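Local coordinates for protein response regulator receiver (Brucella melitensis biovar Abortus, PDB 4G97) that probably regulates the general stress response as an anti-anti-sigma factor, coupling phosphorylation of its receiver domain to anti-sigma-factor binding by its sigma-like domain, at residues Thr219-Pro222 with Glu223-Leu226; Thr22-Gln25 with Ser26-Asp29; Ser51-Ile54 with Gly55-Leu59. All coordinates share one frame; numbering follows the deposited sequence.

Interaction 1 of 3, residues Thr219-Pro222 with Glu223-Leu226; sequences TAFP and ERLL
The amide of Leu225 donates to Pro222 O at 3.0 Å, the stronger of the two hydrogen bonds between 219-222 and 223-226. Its N-H...O angle is 153°, but the donor rises 50° out of the carbonyl plane, consistent with an i to i+3 bond at the short 3-10 segment 223-224. Leu226 drapes apolar carbon over the same oxygen: its CG lies 3.3 Å from Pro222 O, and its CD1 reaches Pro222 CB at 4.1 Å. One residue earlier, Arg224 N makes a weak 3.5 Å bond to Phe221 O. Side by side, the Arg224 and Phe221 side chains form a cation-pi pair, with CZ of Arg224 4.7 Å from the ring centroid of Phe221 and over its face, although the two planes are 49° apart. Ala220 CB covers the other face. Bent at chi2, the Glu223 chain folds back alongside Pro222, with OE1 3.6 Å from Pro222 CD. Thr219 OG1 accepts from Phe221 N in an ST turn, at the strand end where receiver domains carry their conserved Ser/Thr. Thr219 pairs with strand 236-238 through its backbone; Pro222 and Leu226 are wedged between Leu236 and helix 11-22, whose Arg19 and Arg15 bond Leu225 O and Leu226 O.

Interaction 2 of 3, residues Thr22-Gln25 with Ser26-Asp29; sequences TGSQ and SSGD
Gln25 sends CG away from its backbone N (chi1 -167°) while Asp29, one turn on, places CG anti to its carbonyl carbon (chi1 -69°), and these settings, with a bend at chi2 of Gln25, bring amide and carboxylate together. NE2 of Gln25 donates to OD2 of Asp29 at 2.8 Å, approaching on the syn side. The bond is bent, with an N-H...O angle of 138°, and the two planes stand almost perpendicular. Gln25 is held from beyond as well: NE2 also bonds Arg230 O and OE1 accepts from Glu232 N, which together fix the rotation of the amide, while the other carboxylate oxygen of Asp29 forms a salt bridge with Arg19 of helix 11-22. At the start of helix 25-41 the same turn carries an N-cap: Ser24 OG accepts from Ser27 N at 3.3 Å and also rests 3.2 Å from Ser27 CB. Gly23, whose phi is positive, ends the preceding helix, making this a tight helix-to-helix junction in the sigma-like part of the chain. Regular i to i+4 bonds begin at once, with Gly28 N 3.0 Å from Ser24 O and Asp29 N 2.9 Å from Gln25 O. Thr22 sets its hydroxyl against the first turn of the new helix, where OG1 lies 3.5 Å from Ser27 CB; its hydrogen bond goes back to Ser18 O, and Ser18 OG is bonded to Gly28 O.

Interaction 3 of 3, residues Ser51-Ile54 with Gly55-Leu59; sequences SDRI and GLYRL
Arg53 and Tyr57 run side by side off one face of helix 52-64, pointing the same way, with the guanidinium plane nearly perpendicular to the phenol ring at 84°. The contact follows the length of both chains. Near the backbone, Tyr57 CD1 brings the ring edge to within 3.2 Å of Arg53 O, close to the ring plane. Farther out, Arg53 CG passes 3.9 Å from Tyr57 CE1, and Arg53 NE lies 3.7 Å from that same carbon. At the far end, Arg53 NH2 donates to Tyr57 OH at 3.2 Å, a bent bond with the oxygen tilted 28° from the guanidinium plane. The torsions fit this: Arg53 leaves the helix with CG opposite its backbone N (chi1 -160°) and stays extended to NE, while Tyr57, four residues later, holds CG beside its backbone N and anti to the carbonyl carbon, so the two long chains keep pace. The bond between them is secondary to the partners they share in Glu105, whose carboxylate OE1 bonds Tyr57 OH and whose backbone O takes Arg53 NH2.

The pair springs from the first turns of the helix. Ser51 is the N-cap, and its OG accepts from Ile54 N in a long but straight bond of 3.3 Å. The i to i+4 ladder then starts with Gly55 N to Ser51 O at 3.0 Å and continues to Arg58 N on Ile54 O at 2.8 Å. Arg58 follows its own course to a salt bridge with Glu117.

This helix in the sigma-like part of the chain is covered on several sides: Phe107 meets Tyr57 edge-to-face and Arg53 by cation-pi, Tyr13 and Leu14 of helix 11-22 pack on Tyr57, and Ile54 inserts among Glu111, Glu114 and Ile115 of helix 109-116.

From the N terminus, interaction 2 comes first, turning the chain from helix 11-22 into helix 25-41; interaction 3 follows at the start of helix 52-64; interaction 1 comes much later, in the loop between strands 215-219 and 236-238. Each closes a short local turn, and the three are in series, neither nesting nor crossing. None touches another directly: their centres are 16 to 21 Å apart. Helix 11-22 is common to all. Its Arg19 reaches both Asp29 and Leu225 O, and its Tyr13 packs on Pro222, Arg53 and Tyr57. The receiver loop at 219-226 is thereby joined to the sigma-like helices carrying 22-29 and 51-59.

Interaction 1 of 3, residues Thr219-Pro222 with Glu223-Leu226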
ATOM      1  N   THR A 219      -1.853   0.238 -10.743  1.00 30.21           N
ATOM      2  CA  THR A 219      -0.965   0.411 -11.896  1.00 29.73           C
ATOM      3  C   THR A 219      -0.309  -0.875 -12.330  1.00 31.20           C
ATOM      4  O   THR A 219      -0.024  -1.740 -11.501  1.00 28.11           O
ATOM      5  CB  THR A 219       0.074   1.536 -11.640  1.00 32.80           C
ATOM      6  OG1 THR A 219       0.864   1.700 -12.812  1.00 32.95           O
ATOM      7  CG2 THR A 219       0.974   1.240 -10.447  1.00 30.99           C
ATOM      8  N   ALA A 220      -0.018  -0.968 -13.635  1.00 30.51           N
ATOM      9  CA  ALA A 220       0.712  -2.099 -14.220  1.00 31.33           C
ATOM     10  C   ALA A 220       2.215  -1.840 -14.076  1.00 38.03           C
ATOM     11  O   ALA A 220       3.004  -2.769 -14.235  1.00 39.74           O
ATOM     12  CB  ALA A 220       0.356  -2.239 -15.700  1.00 31.89           C
ATOM     13  N   PHE A 221       2.622  -0.587 -13.779  1.00 35.39           N
ATOM     14  CA  PHE A 221       4.050  -0.235 -13.667  1.00 35.43           C
ATOM     15  C   PHE A 221       4.329   0.419 -12.305  1.00 32.85           C
ATOM     16  O   PHE A 221       4.595   1.613 -12.282  1.00 31.95           O
ATOM     17  CB  PHE A 221       4.476   0.684 -14.848  1.00 38.76           C
ATOM     18  CG  PHE A 221       3.769   0.445 -16.172  1.00 42.29           C
ATOM     19  CD1 PHE A 221       4.111  -0.635 -16.981  1.00 46.80           C
ATOM     20  CD2 PHE A 221       2.771   1.313 -16.617  1.00 45.13           C
ATOM     21  CE1 PHE A 221       3.431  -0.874 -18.182  1.00 47.59           C
ATOM     22  CE2 PHE A 221       2.111   1.085 -17.831  1.00 47.62           C
ATOM     23  CZ  PHE A 221       2.443  -0.006 -18.601  1.00 45.55           C
ATOM     24  N   PRO A 222       4.287  -0.327 -11.165  1.00 27.89           N
ATOM     25  CA  PRO A 222       4.456   0.324  -9.852  1.00 27.34           C
ATOM     26  C   PRO A 222       5.756   1.062  -9.557  1.00 30.26           C
ATOM     27  O   PRO A 222       5.711   2.045  -8.827  1.00 27.71           O
ATOM     28  CB  PRO A 222       4.207  -0.803  -8.846  1.00 28.43           C
ATOM     29  CG  PRO A 222       4.419  -2.041  -9.594  1.00 33.96           C
ATOM     30  CD  PRO A 222       3.965  -1.757 -10.994  1.00 29.22           C
ATOM     31  N   GLU A 223       6.889   0.594 -10.103  1.00 27.37           N
ATOM     32  CA  GLU A 223       8.226   1.145  -9.860  1.00 28.54           C
ATOM     33  C   GLU A 223       8.336   2.607 -10.263  1.00 32.22           C
ATOM     34  O   GLU A 223       8.979   3.356  -9.552  1.00 32.13           O
ATOM     35  CB  GLU A 223       9.306   0.307 -10.576  1.00 31.03           C
ATOM     36  CG  GLU A 223       9.326  -1.159 -10.158  1.00 41.96           C
ATOM     37  CD  GLU A 223       8.383  -2.086 -10.915  1.00 59.11           C
ATOM     38  OE1 GLU A 223       7.516  -1.595 -11.679  1.00 39.82           O
ATOM     39  OE2 GLU A 223       8.536  -3.318 -10.755  1.00 46.47           O
ATOM     40  N   ARG A 224       7.650   3.023 -11.349  1.00 29.53           N
ATOM     41  CA  ARG A 224       7.587   4.414 -11.836  1.00 30.31           C
ATOM     42  C   ARG A 224       7.053   5.388 -10.760  1.00 31.69           C
ATOM     43  O   ARG A 224       7.325   6.595 -10.816  1.00 30.98           O
ATOM     44  CB  ARG A 224       6.642   4.506 -13.049  1.00 31.36           C
ATOM     45  CG  ARG A 224       7.220   3.991 -14.340  1.00 36.01           C
ATOM     46  CD  ARG A 224       6.210   4.211 -15.448  1.00 44.03           C
ATOM     47  NE  ARG A 224       6.793   3.970 -16.767  1.00 59.68           N
ATOM     48  CZ  ARG A 224       6.095   3.867 -17.894  1.00 74.22           C
ATOM     49  NH1 ARG A 224       4.768   3.947 -17.873  1.00 53.63           N
ATOM     50  NH2 ARG A 224       6.715   3.665 -19.048  1.00 65.01           N
ATOM     51  N   LEU A 225       6.317   4.854  -9.783  1.00 26.27           N
ATOM     52  CA  LEU A 225       5.692   5.642  -8.722  1.00 26.60           C
ATOM     53  C   LEU A 225       6.273   5.333  -7.367  1.00 28.10           C
ATOM     54  O   LEU A 225       5.706   5.708  -6.343  1.00 28.48           O
ATOM     55  CB  LEU A 225       4.175   5.419  -8.743  1.00 27.32           C
ATOM     56  CG  LEU A 225       3.453   5.888 -10.008  1.00 34.09           C
ATOM     57  CD1 LEU A 225       2.024   5.448  -9.969  1.00 35.78           C
ATOM     58  CD2 LEU A 225       3.468   7.421 -10.129  1.00 38.35           C
ATOM     59  N   LEU A 226       7.445   4.698  -7.353  1.00 23.30           N
ATOM     60  CA  LEU A 226       8.091   4.338  -6.099  1.00 23.32           C
ATOM     61  C   LEU A 226       9.528   4.850  -6.039  1.00 26.54           C
ATOM     62  O   LEU A 226      10.375   4.252  -5.388  1.00 23.72           O
ATOM     63  CB  LEU A 226       7.998   2.803  -5.872  1.00 23.34           C
ATOM     64  CG  LEU A 226       6.600   2.188  -5.693  1.00 27.19           C
ATOM     65  CD1 LEU A 226       6.644   0.658  -5.833  1.00 26.29           C
ATOM     66  CD2 LEU A 226       5.989   2.593  -4.331  1.00 28.88           C
TER

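Interaction 2 of 3, residues Thr22-Gln25 with Ser26-Asp29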
ATOM      1  N   THR A  22       3.470   3.038   7.251  1.00 36.94           N
ATOM      2  CA  THR A  22       3.390   4.317   7.969  1.00 37.37           C
ATOM      3  C   THR A  22       2.153   5.164   7.609  1.00 41.07           C
ATOM      4  O   THR A  22       1.785   6.059   8.369  1.00 41.15           O
ATOM      5  CB  THR A  22       4.679   5.123   7.774  1.00 39.16           C
ATOM      6  OG1 THR A  22       4.755   5.573   6.420  1.00 39.56           O
ATOM      7  CG2 THR A  22       5.913   4.354   8.171  1.00 35.89           C
ATOM      8  N   GLY A  23       1.558   4.910   6.446  1.00 35.06           N
ATOM      9  CA  GLY A  23       0.387   5.650   6.008  1.00 34.37           C
ATOM     10  C   GLY A  23       0.625   6.957   5.278  1.00 39.03           C
ATOM     11  O   GLY A  23      -0.343   7.658   4.976  1.00 40.88           O
ATOM     12  N   SER A  24       1.886   7.296   4.939  1.00 32.85           N
ATOM     13  CA  SER A  24       2.161   8.503   4.140  1.00 32.24           C
ATOM     14  C   SER A  24       3.340   8.308   3.216  1.00 34.30           C
ATOM     15  O   SER A  24       4.246   7.546   3.528  1.00 31.95           O
ATOM     16  CB  SER A  24       2.399   9.726   5.026  1.00 35.56           C
ATOM     17  OG  SER A  24       3.383   9.443   6.008  1.00 45.23           O
ATOM     18  N   GLN A  25       3.361   9.040   2.098  1.00 33.50           N
ATOM     19  CA  GLN A  25       4.506   8.989   1.209  1.00 34.50           C
ATOM     20  C   GLN A  25       5.729   9.580   1.906  1.00 41.74           C
ATOM     21  O   GLN A  25       6.805   8.994   1.828  1.00 42.21           O
ATOM     22  CB  GLN A  25       4.237   9.708  -0.111  1.00 35.45           C
ATOM     23  CG  GLN A  25       5.313   9.360  -1.134  1.00 43.13           C
ATOM     24  CD  GLN A  25       5.704  10.498  -2.026  1.00 46.34           C
ATOM     25  OE1 GLN A  25       4.943  11.429  -2.223  1.00 35.09           O
ATOM     26  NE2 GLN A  25       6.842  10.377  -2.709  1.00 39.56           N
ATOM     27  N   SER A  26       5.549  10.705   2.635  1.00 39.66           N
ATOM     28  CA  SER A  26       6.643  11.391   3.332  1.00 39.10           C
ATOM     29  C   SER A  26       7.305  10.548   4.416  1.00 39.37           C
ATOM     30  O   SER A  26       8.527  10.471   4.435  1.00 39.97           O
ATOM     31  CB  SER A  26       6.201  12.757   3.857  1.00 44.07           C
ATOM     32  OG  SER A  26       5.556  12.664   5.116  1.00 52.65           O
ATOM     33  N   SER A  27       6.535   9.902   5.295  1.00 34.72           N
ATOM     34  CA  SER A  27       7.149   9.043   6.321  1.00 34.72           C
ATOM     35  C   SER A  27       7.705   7.761   5.688  1.00 38.86           C
ATOM     36  O   SER A  27       8.763   7.303   6.103  1.00 37.93           O
ATOM     37  CB  SER A  27       6.154   8.673   7.417  1.00 39.25           C
ATOM     38  OG  SER A  27       6.016   9.692   8.393  1.00 52.72           O
ATOM     39  N   GLY A  28       6.978   7.195   4.708  1.00 33.92           N
ATOM     40  CA  GLY A  28       7.382   5.961   4.036  1.00 33.06           C
ATOM     41  C   GLY A  28       8.750   6.084   3.393  1.00 32.48           C
ATOM     42  O   GLY A  28       9.654   5.288   3.664  1.00 30.04           O
ATOM     43  N   ASP A  29       8.908   7.129   2.577  1.00 28.46           N
ATOM     44  CA  ASP A  29      10.142   7.461   1.878  1.00 28.06           C
ATOM     45  C   ASP A  29      11.292   7.837   2.829  1.00 34.12           C
ATOM     46  O   ASP A  29      12.438   7.410   2.607  1.00 33.64           O
ATOM     47  CB  ASP A  29       9.888   8.567   0.849  1.00 29.40           C
ATOM     48  CG  ASP A  29       9.054   8.173  -0.349  1.00 36.66           C
ATOM     49  OD1 ASP A  29       8.683   6.976  -0.457  1.00 36.26           O
ATOM     50  OD2 ASP A  29       8.782   9.051  -1.190  1.00 40.50           O
TER

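Interaction 3 of 3, residues Ser51-Ile54 with Gly55-Leu59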
ATOM      1  N   SER A  51      18.612 -13.919   0.728  1.00 37.31           N
ATOM      2  CA  SER A  51      18.699 -13.103  -0.486  1.00 36.47           C
ATOM      3  C   SER A  51      18.927 -11.646  -0.113  1.00 39.43           C
ATOM      4  O   SER A  51      18.677 -11.237   1.031  1.00 38.37           O
ATOM      5  CB  SER A  51      17.453 -13.261  -1.360  1.00 38.72           C
ATOM      6  OG  SER A  51      16.388 -12.476  -0.853  1.00 45.28           O
ATOM      7  N   ASP A  52      19.392 -10.858  -1.093  1.00 35.13           N
ATOM      8  CA  ASP A  52      19.641  -9.443  -0.904  1.00 34.38           C
ATOM      9  C   ASP A  52      18.331  -8.705  -0.538  1.00 36.01           C
ATOM     10  O   ASP A  52      18.359  -7.852   0.346  1.00 34.86           O
ATOM     11  CB  ASP A  52      20.302  -8.870  -2.165  1.00 35.85           C
ATOM     12  CG  ASP A  52      21.696  -9.427  -2.445  1.00 44.30           C
ATOM     13  OD1 ASP A  52      22.444  -9.694  -1.470  1.00 44.47           O
ATOM     14  OD2 ASP A  52      22.061  -9.533  -3.628  1.00 48.64           O
ATOM     15  N   ARG A  53      17.190  -9.098  -1.152  1.00 33.39           N
ATOM     16  CA  ARG A  53      15.864  -8.495  -0.904  1.00 33.64           C
ATOM     17  C   ARG A  53      15.437  -8.697   0.538  1.00 37.33           C
ATOM     18  O   ARG A  53      15.086  -7.726   1.208  1.00 36.05           O
ATOM     19  CB  ARG A  53      14.788  -9.040  -1.862  1.00 33.29           C
ATOM     20  CG  ARG A  53      13.561  -8.106  -1.973  1.00 33.22           C
ATOM     21  CD  ARG A  53      12.385  -8.668  -2.769  1.00 33.30           C
ATOM     22  NE  ARG A  53      11.206  -7.798  -2.626  1.00 41.45           N
ATOM     23  CZ  ARG A  53       9.943  -8.213  -2.594  1.00 53.72           C
ATOM     24  NH1 ARG A  53       9.657  -9.508  -2.721  1.00 38.82           N
ATOM     25  NH2 ARG A  53       8.952  -7.337  -2.429  1.00 29.83           N
ATOM     26  N   ILE A  54      15.511  -9.962   1.027  1.00 35.31           N
ATOM     27  CA  ILE A  54      15.208 -10.352   2.411  1.00 34.99           C
ATOM     28  C   ILE A  54      16.093  -9.562   3.384  1.00 38.46           C
ATOM     29  O   ILE A  54      15.566  -8.981   4.329  1.00 38.24           O
ATOM     30  CB  ILE A  54      15.243 -11.904   2.618  1.00 37.71           C
ATOM     31  CG1 ILE A  54      14.225 -12.598   1.690  1.00 38.46           C
ATOM     32  CG2 ILE A  54      15.001 -12.300   4.098  1.00 37.78           C
ATOM     33  CD1 ILE A  54      14.388 -14.136   1.534  1.00 42.63           C
ATOM     34  N   GLY A  55      17.405  -9.503   3.111  1.00 35.70           N
ATOM     35  CA  GLY A  55      18.367  -8.740   3.911  1.00 34.63           C
ATOM     36  C   GLY A  55      18.060  -7.247   3.968  1.00 36.06           C
ATOM     37  O   GLY A  55      18.250  -6.605   5.012  1.00 33.94           O
ATOM     38  N   LEU A  56      17.574  -6.678   2.842  1.00 31.36           N
ATOM     39  CA  LEU A  56      17.213  -5.266   2.803  1.00 30.47           C
ATOM     40  C   LEU A  56      15.980  -5.007   3.682  1.00 33.03           C
ATOM     41  O   LEU A  56      15.997  -4.068   4.469  1.00 31.03           O
ATOM     42  CB  LEU A  56      16.977  -4.783   1.357  1.00 30.37           C
ATOM     43  CG  LEU A  56      16.600  -3.305   1.140  1.00 34.34           C
ATOM     44  CD1 LEU A  56      17.695  -2.353   1.632  1.00 33.86           C
ATOM     45  CD2 LEU A  56      16.315  -3.015  -0.319  1.00 33.45           C
ATOM     46  N   TYR A  57      14.926  -5.842   3.550  1.00 30.44           N
ATOM     47  CA  TYR A  57      13.679  -5.707   4.316  1.00 29.73           C
ATOM     48  C   TYR A  57      13.899  -5.973   5.798  1.00 35.05           C
ATOM     49  O   TYR A  57      13.284  -5.296   6.634  1.00 33.15           O
ATOM     50  CB  TYR A  57      12.619  -6.655   3.773  1.00 28.87           C
ATOM     51  CG  TYR A  57      11.840  -6.107   2.601  1.00 27.26           C
ATOM     52  CD1 TYR A  57      12.412  -6.021   1.337  1.00 29.04           C
ATOM     53  CD2 TYR A  57      10.521  -5.680   2.754  1.00 26.00           C
ATOM     54  CE1 TYR A  57      11.683  -5.549   0.245  1.00 29.55           C
ATOM     55  CE2 TYR A  57       9.784  -5.213   1.673  1.00 24.89           C
ATOM     56  CZ  TYR A  57      10.357  -5.178   0.415  1.00 31.34           C
ATOM     57  OH  TYR A  57       9.622  -4.742  -0.655  1.00 32.05           O
ATOM     58  N   ARG A  58      14.793  -6.951   6.121  1.00 33.47           N
ATOM     59  CA  ARG A  58      15.208  -7.305   7.494  1.00 33.33           C
ATOM     60  C   ARG A  58      15.893  -6.111   8.166  1.00 38.00           C
ATOM     61  O   ARG A  58      15.550  -5.750   9.292  1.00 37.56           O
ATOM     62  CB  ARG A  58      16.143  -8.540   7.480  1.00 34.38           C
ATOM     63  CG  ARG A  58      16.446  -9.064   8.871  1.00 42.15           C
ATOM     64  CD  ARG A  58      17.111 -10.406   8.807  1.00 51.98           C
ATOM     65  NE  ARG A  58      17.774 -10.703  10.072  1.00 61.17           N
ATOM     66  CZ  ARG A  58      18.609 -11.716  10.263  1.00 73.23           C
ATOM     67  NH1 ARG A  58      18.895 -12.548   9.265  1.00 55.62           N
ATOM     68  NH2 ARG A  58      19.170 -11.905  11.450  1.00 57.83           N
ATOM     69  N   LEU A  59      16.836  -5.467   7.458  1.00 36.48           N
ATOM     70  CA  LEU A  59      17.508  -4.265   7.946  1.00 36.02           C
ATOM     71  C   LEU A  59      16.467  -3.182   8.197  1.00 39.34           C
ATOM     72  O   LEU A  59      16.469  -2.579   9.275  1.00 38.93           O
ATOM     73  CB  LEU A  59      18.538  -3.790   6.914  1.00 36.29           C
ATOM     74  CG  LEU A  59      19.288  -2.488   7.193  1.00 41.06           C
ATOM     75  CD1 LEU A  59      20.098  -2.574   8.476  1.00 41.26           C
ATOM     76  CD2 LEU A  59      20.217  -2.174   6.037  1.00 43.93           C
TER